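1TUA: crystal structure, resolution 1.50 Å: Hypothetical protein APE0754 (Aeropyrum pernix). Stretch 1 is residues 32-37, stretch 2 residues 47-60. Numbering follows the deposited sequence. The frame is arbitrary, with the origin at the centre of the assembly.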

# COMPACT_ATOMS: atom_id res chain seq x y z
N ARG A 32 8.44 16.08 5.95
CA ARG A 32 9.40 14.99 5.81
C ARG A 32 10.00 14.80 4.42
O ARG A 32 11.08 14.20 4.28
N THR A 33 9.33 15.31 3.39
CA THR A 33 9.78 15.15 2.01
C THR A 33 10.25 16.42 1.29
O THR A 33 10.88 16.35 0.24
N GLY A 34 9.93 17.59 1.85
CA GLY A 34 10.34 18.83 1.20
C GLY A 34 9.46 19.12 -0.00
O GLY A 34 9.92 19.65 -1.02
N THR A 35 8.19 18.77 0.11
CA THR A 35 7.25 18.99 -0.97
C THR A 35 6.17 19.97 -0.54
O THR A 35 6.08 20.34 0.64
N VAL A 36 5.38 20.41 -1.52
CA VAL A 36 4.27 21.30 -1.28
C VAL A 36 3.05 20.57 -1.84
O VAL A 36 3.04 20.17 -3.01
N ILE A 37 2.06 20.36 -0.99
CA ILE A 37 0.87 19.64 -1.40
C ILE A 37 -0.34 20.57 -1.41
O ILE A 37 -0.65 21.21 -0.40
N ILE A 47 -2.29 17.76 -5.48
CA ILE A 47 -1.14 18.00 -6.34
C ILE A 47 0.11 18.06 -5.47
O ILE A 47 0.17 18.83 -4.51
N VAL A 48 1.11 17.24 -5.81
CA VAL A 48 2.36 17.20 -5.06
C VAL A 48 3.46 17.84 -5.90
O VAL A 48 3.66 17.46 -7.06
N GLU A 49 4.15 18.81 -5.33
CA GLU A 49 5.24 19.51 -6.02
C GLU A 49 6.45 19.62 -5.11
O GLU A 49 6.32 19.59 -3.89
N PRO A 50 7.64 19.77 -5.69
CA PRO A 50 8.84 19.91 -4.86
C PRO A 50 8.88 21.36 -4.38
O PRO A 50 8.37 22.25 -5.06
N GLU A 51 9.46 21.61 -3.21
CA GLU A 51 9.53 22.98 -2.70
C GLU A 51 10.66 23.75 -3.40
O GLU A 51 10.65 24.98 -3.43
N ALA A 52 11.62 23.01 -3.97
CA ALA A 52 12.77 23.58 -4.68
C ALA A 52 13.16 22.63 -5.81
O ALA A 52 12.88 21.43 -5.72
N GLU A 53 13.81 23.13 -6.86
CA GLU A 53 14.17 22.27 -8.01
C GLU A 53 15.07 21.09 -7.67
O GLU A 53 15.00 20.03 -8.31
N GLY A 54 15.92 21.28 -6.66
CA GLY A 54 16.85 20.25 -6.25
C GLY A 54 16.28 19.12 -5.41
O GLY A 54 17.03 18.23 -5.02
N ILE A 55 14.98 19.15 -5.11
CA ILE A 55 14.36 18.07 -4.33
C ILE A 55 14.36 16.86 -5.28
O ILE A 55 13.88 16.95 -6.40
N PRO A 56 14.91 15.71 -4.84
CA PRO A 56 14.94 14.55 -5.73
C PRO A 56 13.59 13.92 -6.04
O PRO A 56 12.63 14.06 -5.28
N PRO A 57 13.50 13.23 -7.19
CA PRO A 57 12.28 12.56 -7.65
C PRO A 57 11.73 11.60 -6.60
O PRO A 57 10.52 11.53 -6.40
N VAL A 58 12.61 10.87 -5.93
CA VAL A 58 12.16 9.91 -4.92
C VAL A 58 11.35 10.59 -3.80
O VAL A 58 10.39 10.01 -3.30
N ASN A 59 11.72 11.81 -3.43
CA ASN A 59 10.99 12.53 -2.38
C ASN A 59 9.60 12.87 -2.85
O ASN A 59 8.63 12.73 -2.10
N LEU A 60 9.50 13.33 -4.10
CA LEU A 60 8.23 13.71 -4.70
C LEU A 60 7.33 12.48 -4.90
O LEU A 60 6.15 12.48 -4.55

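The two stretches meet as neighbouring antiparallel strands, 35-37 and 47-50, and the contact continues past the strand ends into the turn and helix that follow. Ile47 (chi1 m, chi2 t) starts sideways, and its end leads away from stretch 1, so its backbone makes the contact: O of Ile47 lies 3.3 Å from CA of Ile37, a CA-H...O contact typical of antiparallel sheets.

Val48 (chi1 t) shares a face of the sheet with Ile37, to which it is paired without hydrogen bonds. Both CG1 and CG2 of Val48 lie 4.4 Å from CG1 of Ile37 (chi1 m, chi2 t), and CG1 of Val48 also comes within 4.0 Å of CB of Thr35. Beta-branched residues suit extended backbone, and these apolar branches make a buried surface.

Glu49 turns to the other face, alongside Val36 (chi1 t). The pair is hydrogen-bonded both ways, N of Val36 to O of Glu49 at 2.7 Å and N of Glu49 to O of Val36 at 2.9 Å. The side chain of Glu49 (chi1 m, chi2 t) places OE1 4.5 Å from CB of Val36.

Pro50 points away from stretch 1. Lacking an amide hydrogen, it fits a non-hydrogen-bonded position opposite Thr35, where CA of Pro50 lies 4.3 Å from CA of Thr35 and the side chains diverge.

Glu51 extends the ladder beyond the strand: its N donates to O of Gly34 at 3.0 Å. Its CB packs 4.1 Å from CG2 of Val36, and with chi1 p and chi2 t its carboxylate reaches a water whose O lies 2.7 Å from OE1 of Glu51 and 2.8 Å from O of Thr35, within hydrogen-bonding distance of both stretches.

The exposed type I turn from Ala52 to Ile55 carries Glu53 and Gly54 out of reach, then brings back Ile55. Pointing toward stretch 1 (chi1 and chi2 both m), Ile55 sets CG1 3.5 Å from O of Gly34 and CG2 3.9 Å from O of Thr33. Glycine suits position 34 twice over: its phi is positive, and an ideal CB would lie 3.0 Å from CD1 of Ile55, a clash.

Asn59 (chi1 m) points inward, and its ND2 donates to O of Thr33 at 2.9 Å, an amide hydrogen bond to a carbonyl at the end of a helix.

Leu60 (chi1 t, chi2 p) starts away, but its end comes nearer, bringing CD1 4.1 Å from CG2 of Thr35. Thr35 (chi1 p) donates from OG1 to OG1 of Thr33 at 2.8 Å, satisfying its buried hydroxyl within stretch 1.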

# COMPACT_ATOMS: atom_id res chain seq x y z
CB ARG A 32 8.76 13.69 6.28
CG ARG A 32 8.45 13.72 7.77
CD ARG A 32 7.79 12.46 8.28
NE ARG A 32 8.62 11.28 8.08
CZ ARG A 32 8.32 10.08 8.57
NH1 ARG A 32 7.22 9.90 9.29
NH2 ARG A 32 9.12 9.04 8.32
CB THR A 33 8.68 14.51 1.14
OG1 THR A 33 7.51 15.33 1.19
CG2 THR A 33 8.35 13.10 1.64
CB THR A 35 6.54 17.68 -1.40
OG1 THR A 35 5.88 17.10 -0.27
CG2 THR A 35 7.55 16.69 -1.97
CB VAL A 36 4.45 22.65 -1.99
CG1 VAL A 36 3.22 23.53 -1.74
CG2 VAL A 36 5.72 23.32 -1.49
CB ILE A 37 0.61 18.46 -0.45
CG1 ILE A 37 1.81 17.52 -0.46
CG2 ILE A 37 -0.65 17.72 -0.86
CD1 ILE A 37 1.69 16.36 0.51
CB ILE A 47 -1.27 19.32 -7.12
CG1 ILE A 47 -2.60 19.35 -7.86
CG2 ILE A 47 -0.10 19.46 -8.10
CD1 ILE A 47 -2.88 20.65 -8.57
CB VAL A 48 2.76 15.74 -4.73
CG1 VAL A 48 3.99 15.73 -3.85
CG2 VAL A 48 1.60 15.02 -4.03
CB GLU A 49 4.84 20.94 -6.38
CG GLU A 49 3.55 21.12 -7.12
CD GLU A 49 3.24 22.60 -7.27
OE1 GLU A 49 3.33 23.32 -6.26
OE2 GLU A 49 2.91 23.04 -8.40
CB PRO A 50 9.97 19.59 -5.84
CG PRO A 50 9.44 20.12 -7.15
CD PRO A 50 7.99 19.67 -7.13
CB GLU A 51 9.75 22.99 -1.18
CG GLU A 51 11.08 22.41 -0.73
CD GLU A 51 11.22 22.35 0.79
OE1 GLU A 51 10.20 22.40 1.50
OE2 GLU A 51 12.37 22.24 1.27
CB ALA A 52 13.94 23.77 -3.72
CB GLU A 53 14.83 23.07 -9.14
CG GLU A 53 14.97 22.24 -10.42
CD GLU A 53 15.74 22.95 -11.52
OE1 GLU A 53 15.56 24.18 -11.69
OE2 GLU A 53 16.52 22.28 -12.23
CB ILE A 55 12.90 18.44 -3.92
CG1 ILE A 55 12.92 19.58 -2.90
CG2 ILE A 55 12.17 17.22 -3.36
CD1 ILE A 55 13.56 19.22 -1.58
CB PRO A 56 15.88 13.59 -5.00
CG PRO A 56 15.57 13.87 -3.58
CD PRO A 56 15.50 15.38 -3.53
CB PRO A 57 12.74 11.82 -8.90
CG PRO A 57 13.76 12.75 -9.45
CD PRO A 57 14.55 13.15 -8.22
CB VAL A 58 13.37 9.14 -4.31
CG1 VAL A 58 14.29 10.10 -3.57
CG2 VAL A 58 12.87 8.04 -3.38
CB ASN A 59 11.72 13.82 -2.01
CG ASN A 59 12.90 13.57 -1.08
OD1 ASN A 59 13.61 12.58 -1.22
ND2 ASN A 59 13.11 14.49 -0.14
CB LEU A 60 8.49 14.39 -6.04
CG LEU A 60 7.28 15.03 -6.72
CD1 LEU A 60 6.85 16.28 -5.96
CD2 LEU A 60 7.64 15.39 -8.15
O HOH W 1 7.67 21.90 2.29